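D-alanyl-D-alanine carboxypeptidase (Vibrio cholerae, PDB 5TR7) probably removes the terminal D-alanine from peptidoglycan precursor peptides during cell-wall synthesis, as a penicillin-binding serine carboxypeptidase of the S11 family. Local coordinates at residues D2-M14 and V21-P33. Residues are numbered along the deposited sequence; the frame is centred on the assembly and turned at random.
Sequences DAPQIAAKGYVLM and VLAEKEMDTKLSP
Tyr11 and Lys25 face each other as a hydrogen-bonded pair of a β hairpin, and their side chains cross at about a right angle. With CG of Tyr11 set between its backbone N and carbonyl carbon (chi1 63°), the ring lies back over the neighbouring strand, where it becomes the main bump of the contact. One face of the ring lies on the backbone of Glu24 and Lys25 and on CB of Lys25, a CH-pi contact with CB 3.8 Å from the ring centroid; CG1 of Ile6 covers the opposite face. At one end of this hollow CB of Ala23 is 4.2 Å from Tyr11 CE1, and it also meets CB of Ala3, 4.0 Å away, where the N-terminal segment passes by. Beyond the ring the Lys25 chain runs extended to Ala8, where NZ donates a hydrogen bond to Ala8 O (2.9 Å). Farther along, Lys9 and Leu31 slide past each other in opposite directions, Lys9 NZ 3.7 Å from Leu31 CD2. On the face that bears Val12 and Glu24, the side chains of Val12 and Val21 cross at about a right angle, CG2 of Val12 3.9 Å from CG1 of Val21, and Ala154 of helix 150-163 packs on Val12. The strands pair through four backbone bonds, two joining Tyr11 and Lys25, one from Leu13 N to Ala23 O and one from Leu22 N to Leu13 O, the last beside a β bulge that shifts the register before Met14 meets Val21. After strand 21-25, Glu24 OE1 accepts a hydrogen bond from Met27 N (3.2 Å). This hairpin borders the five-stranded antiparallel sheet of the penicillin-binding domain; strand 10-15 pairs on its other side with strand 221-230, antiparallel. The example illustrates a division of labour: backbone bonds fix the hairpin's register, an apolar ring packs between Ile6 and its cross-strand partner, and a main-chain carbonyl holds the lysine ammonium.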
loop_
_atom_site.group_PDB
_atom_site.type_symbol
_atom_site.label_atom_id
_atom_site.label_comp_id
_atom_site.label_asym_id
_atom_site.label_seq_id
_atom_site.Cartn_x
_atom_site.Cartn_y
_atom_site.Cartn_z
ATOM N N ASP A 2 -24.693 4.951 14.594
ATOM C CA ASP A 2 -25.075 5.364 13.197
ATOM C C ASP A 2 -23.889 5.655 12.327
ATOM O O ASP A 2 -23.396 6.791 12.311
ATOM C CB ASP A 2 -25.957 6.611 13.201
ATOM C CG ASP A 2 -27.347 6.313 13.558
ATOM O OD1 ASP A 2 -27.712 5.121 13.500
ATOM O OD2 ASP A 2 -28.084 7.267 13.867
ATOM N N ALA A 3 -23.551 4.625 11.568
ATOM C CA ALA A 3 -22.371 4.781 10.719
ATOM C C ALA A 3 -22.679 5.946 9.804
ATOM O O ALA A 3 -23.821 6.107 9.401
ATOM C CB ALA A 3 -22.110 3.520 9.900
ATOM N N PRO A 4 -21.683 6.783 9.492
ATOM C CA PRO A 4 -21.999 7.898 8.611
ATOM C C PRO A 4 -21.983 7.430 7.164
ATOM O O PRO A 4 -21.698 6.247 6.883
ATOM C CB PRO A 4 -20.858 8.889 8.871
ATOM C CG PRO A 4 -19.706 8.022 9.293
ATOM C CD PRO A 4 -20.234 6.651 9.672
ATOM N N GLN A 5 -22.363 8.342 6.278
ATOM C CA GLN A 5 -22.377 8.058 4.870
ATOM C C GLN A 5 -21.078 8.520 4.353
ATOM O O GLN A 5 -20.603 9.594 4.693
ATOM C CB GLN A 5 -23.572 8.664 4.158
ATOM C CG GLN A 5 -24.802 7.931 4.680
ATOM C CD GLN A 5 -26.029 8.024 3.795
ATOM O OE1 GLN A 5 -25.969 8.499 2.655
ATOM N NE2 GLN A 5 -27.148 7.546 4.313
ATOM N N ILE A 6 -20.484 7.656 3.549
ATOM C CA ILE A 6 -19.186 7.869 3.009
ATOM C C ILE A 6 -19.331 7.887 1.539
ATOM O O ILE A 6 -19.963 7.019 1.010
ATOM C CB ILE A 6 -18.282 6.680 3.460
ATOM C CG1 ILE A 6 -18.156 6.610 4.993
ATOM C CG2 ILE A 6 -16.911 6.714 2.818
ATOM C CD1 ILE A 6 -17.611 7.844 5.651
ATOM N N ALA A 7 -18.806 8.882 0.862
ATOM C CA ALA A 7 -18.948 8.968 -0.613
ATOM C C ALA A 7 -17.858 8.093 -1.264
ATOM O O ALA A 7 -16.830 8.581 -1.722
ATOM C CB ALA A 7 -18.820 10.426 -1.059
ATOM N N ALA A 8 -18.081 6.785 -1.312
ATOM C CA ALA A 8 -17.095 5.899 -1.865
ATOM C C ALA A 8 -17.792 4.659 -2.343
ATOM O O ALA A 8 -18.800 4.303 -1.803
ATOM C CB ALA A 8 -16.065 5.544 -0.783
ATOM N N LYS A 9 -17.230 3.963 -3.320
ATOM C CA LYS A 9 -17.865 2.750 -3.841
ATOM C C LYS A 9 -17.807 1.570 -2.841
ATOM O O LYS A 9 -18.715 0.750 -2.789
ATOM C CB LYS A 9 -17.238 2.416 -5.171
ATOM C CG LYS A 9 -17.898 1.294 -5.968
ATOM C CD LYS A 9 -16.947 0.864 -7.072
ATOM C CE LYS A 9 -17.454 -0.275 -7.929
ATOM N NZ LYS A 9 -16.331 -0.694 -8.824
ATOM N N GLY A 10 -16.767 1.508 -2.031
ATOM C CA GLY A 10 -16.650 0.494 -0.999
ATOM C C GLY A 10 -15.754 0.966 0.142
ATOM O O GLY A 10 -14.838 1.727 -0.085
ATOM N N TYR A 11 -16.020 0.541 1.364
ATOM C CA TYR A 11 -15.126 0.884 2.454
ATOM C C TYR A 11 -15.240 -0.067 3.581
ATOM O O TYR A 11 -16.191 -0.860 3.657
ATOM C CB TYR A 11 -15.396 2.300 2.974
ATOM C CG TYR A 11 -16.782 2.516 3.587
ATOM C CD1 TYR A 11 -17.038 2.218 4.926
ATOM C CD2 TYR A 11 -17.829 3.047 2.839
ATOM C CE1 TYR A 11 -18.285 2.456 5.492
ATOM C CE2 TYR A 11 -19.071 3.285 3.398
ATOM C CZ TYR A 11 -19.282 2.996 4.727
ATOM O OH TYR A 11 -20.506 3.232 5.299
ATOM N N VAL A 12 -14.210 -0.023 4.420
ATOM C CA VAL A 12 -14.198 -0.788 5.650
ATOM C C VAL A 12 -13.461 -0.020 6.701
ATOM O O VAL A 12 -12.495 0.668 6.400
ATOM C CB VAL A 12 -13.686 -2.222 5.499
ATOM C CG1 VAL A 12 -12.290 -2.255 4.991
ATOM C CG2 VAL A 12 -13.731 -2.918 6.851
ATOM N N LEU A 13 -13.929 -0.101 7.927
ATOM C CA LEU A 13 -13.274 0.544 9.028
ATOM C C LEU A 13 -13.057 -0.557 10.008
ATOM O O LEU A 13 -13.974 -1.208 10.387
ATOM C CB LEU A 13 -14.153 1.615 9.620
ATOM C CG LEU A 13 -13.679 2.218 10.923
ATOM C CD1 LEU A 13 -12.253 2.662 10.815
ATOM C CD2 LEU A 13 -14.561 3.369 11.327
ATOM N N MET A 14 -11.832 -0.754 10.431
ATOM C CA MET A 14 -11.499 -1.848 11.322
ATOM C C MET A 14 -10.715 -1.415 12.516
ATOM O O MET A 14 -9.814 -0.588 12.412
ATOM C CB MET A 14 -10.678 -2.865 10.522
ATOM C CG MET A 14 -10.081 -4.012 11.312
ATOM S SD MET A 14 -9.051 -5.080 10.299
ATOM C CE MET A 14 -10.315 -6.033 9.470
ATOM N N VAL A 21 -14.786 -5.202 12.519
ATOM C CA VAL A 21 -15.276 -4.285 11.518
ATOM C C VAL A 21 -16.304 -3.386 12.189
ATOM O O VAL A 21 -17.287 -3.856 12.652
ATOM C CB VAL A 21 -15.943 -5.030 10.363
ATOM C CG1 VAL A 21 -16.562 -4.034 9.368
ATOM C CG2 VAL A 21 -14.925 -5.912 9.632
ATOM N N LEU A 22 -16.060 -2.094 12.205
ATOM C CA LEU A 22 -16.953 -1.134 12.844
ATOM C C LEU A 22 -17.975 -0.580 11.865
ATOM O O LEU A 22 -19.008 -0.148 12.266
ATOM C CB LEU A 22 -16.141 0.011 13.457
ATOM C CG LEU A 22 -15.057 -0.440 14.440
ATOM C CD1 LEU A 22 -14.378 0.776 15.020
ATOM C CD2 LEU A 22 -15.666 -1.286 15.585
ATOM N N ALA A 23 -17.613 -0.506 10.589
ATOM C CA ALA A 23 -18.539 -0.068 9.544
ATOM C C ALA A 23 -17.986 -0.576 8.231
ATOM O O ALA A 23 -16.773 -0.788 8.099
ATOM C CB ALA A 23 -18.650 1.451 9.529
ATOM N N GLU A 24 -18.850 -0.693 7.240
ATOM C CA GLU A 24 -18.428 -1.165 5.933
ATOM C C GLU A 24 -19.484 -1.015 4.882
ATOM O O GLU A 24 -20.644 -0.931 5.201
ATOM C CB GLU A 24 -18.056 -2.668 6.016
ATOM C CG GLU A 24 -19.186 -3.645 6.308
ATOM C CD GLU A 24 -20.086 -3.999 5.098
ATOM O OE1 GLU A 24 -19.706 -3.881 3.894
ATOM O OE2 GLU A 24 -21.198 -4.472 5.360
ATOM N N LYS A 25 -19.046 -1.056 3.632
ATOM C CA LYS A 25 -19.905 -1.044 2.473
ATOM C C LYS A 25 -19.169 -1.841 1.401
ATOM O O LYS A 25 -17.963 -1.635 1.172
ATOM C CB LYS A 25 -20.101 0.373 2.028
ATOM C CG LYS A 25 -21.099 0.530 0.921
ATOM C CD LYS A 25 -20.909 1.903 0.295
ATOM C CE LYS A 25 -21.782 2.011 -0.941
ATOM N NZ LYS A 25 -21.514 3.308 -1.588
ATOM N N GLU A 26 -19.838 -2.831 0.817
ATOM C CA GLU A 26 -19.218 -3.641 -0.235
ATOM C C GLU A 26 -17.859 -4.199 0.190
ATOM O O GLU A 26 -16.941 -4.352 -0.606
ATOM C CB GLU A 26 -19.063 -2.784 -1.520
ATOM C CG GLU A 26 -20.379 -2.270 -2.051
ATOM C CD GLU A 26 -21.256 -3.375 -2.589
ATOM O OE1 GLU A 26 -20.833 -4.138 -3.453
ATOM O OE2 GLU A 26 -22.395 -3.468 -2.161
ATOM N N MET A 27 -17.773 -4.495 1.471
ATOM C CA MET A 27 -16.564 -4.959 2.131
ATOM C C MET A 27 -15.852 -6.152 1.443
ATOM O O MET A 27 -14.611 -6.209 1.384
ATOM C CB MET A 27 -17.018 -5.397 3.514
ATOM C CG MET A 27 -15.938 -5.900 4.423
ATOM S SD MET A 27 -16.519 -6.264 6.073
ATOM C CE MET A 27 -17.317 -7.838 5.838
ATOM N N ASP A 28 -16.660 -7.100 0.979
ATOM C CA ASP A 28 -16.130 -8.292 0.362
ATOM C C ASP A 28 -16.367 -8.315 -1.135
ATOM O O ASP A 28 -16.240 -9.379 -1.751
ATOM C CB ASP A 28 -16.710 -9.556 1.020
ATOM C CG ASP A 28 -16.311 -9.688 2.458
ATOM O OD1 ASP A 28 -15.133 -9.490 2.799
ATOM O OD2 ASP A 28 -17.193 -9.974 3.284
ATOM N N THR A 29 -16.645 -7.167 -1.756
ATOM C CA THR A 29 -16.829 -7.265 -3.191
ATOM C C THR A 29 -15.526 -6.869 -3.946
ATOM O O THR A 29 -14.835 -5.873 -3.647
ATOM C CB THR A 29 -18.129 -6.623 -3.716
ATOM O OG1 THR A 29 -18.188 -5.236 -3.392
ATOM C CG2 THR A 29 -19.358 -7.352 -3.281
ATOM N N LYS A 30 -15.189 -7.724 -4.890
ATOM C CA LYS A 30 -13.988 -7.638 -5.706
ATOM C C LYS A 30 -13.835 -6.405 -6.534
ATOM O O LYS A 30 -14.780 -5.922 -7.151
ATOM C CB LYS A 30 -13.777 -8.904 -6.573
ATOM C CG LYS A 30 -13.280 -10.047 -5.685
ATOM C CD LYS A 30 -13.198 -11.387 -6.386
ATOM C CE LYS A 30 -12.702 -12.395 -5.358
ATOM N NZ LYS A 30 -12.694 -13.715 -6.004
ATOM N N LEU A 31 -12.594 -5.936 -6.520
ATOM C CA LEU A 31 -12.126 -4.740 -7.173
ATOM C C LEU A 31 -10.711 -4.973 -7.634
ATOM O O LEU A 31 -10.002 -5.827 -7.127
ATOM C CB LEU A 31 -11.948 -3.638 -6.129
ATOM C CG LEU A 31 -13.155 -3.080 -5.460
ATOM C CD1 LEU A 31 -12.627 -2.301 -4.254
ATOM C CD2 LEU A 31 -13.955 -2.231 -6.453
ATOM N N SER A 32 -10.278 -4.032 -8.449
ATOM C CA SER A 32 -8.957 -3.991 -9.002
ATOM C C SER A 32 -8.234 -3.047 -7.995
ATOM O O SER A 32 -8.626 -1.922 -7.808
ATOM C CB SER A 32 -9.127 -3.462 -10.432
ATOM O OG SER A 32 -8.018 -3.738 -11.227
ATOM N N PRO A 33 -7.229 -3.544 -7.255
ATOM C CA PRO A 33 -6.585 -2.735 -6.195
ATOM C C PRO A 33 -5.523 -1.750 -6.642
ATOM O O PRO A 33 -5.156 -0.813 -5.901
ATOM C CB PRO A 33 -5.947 -3.788 -5.303
ATOM C CG PRO A 33 -5.584 -4.878 -6.245
ATOM C CD PRO A 33 -6.716 -4.918 -7.234
#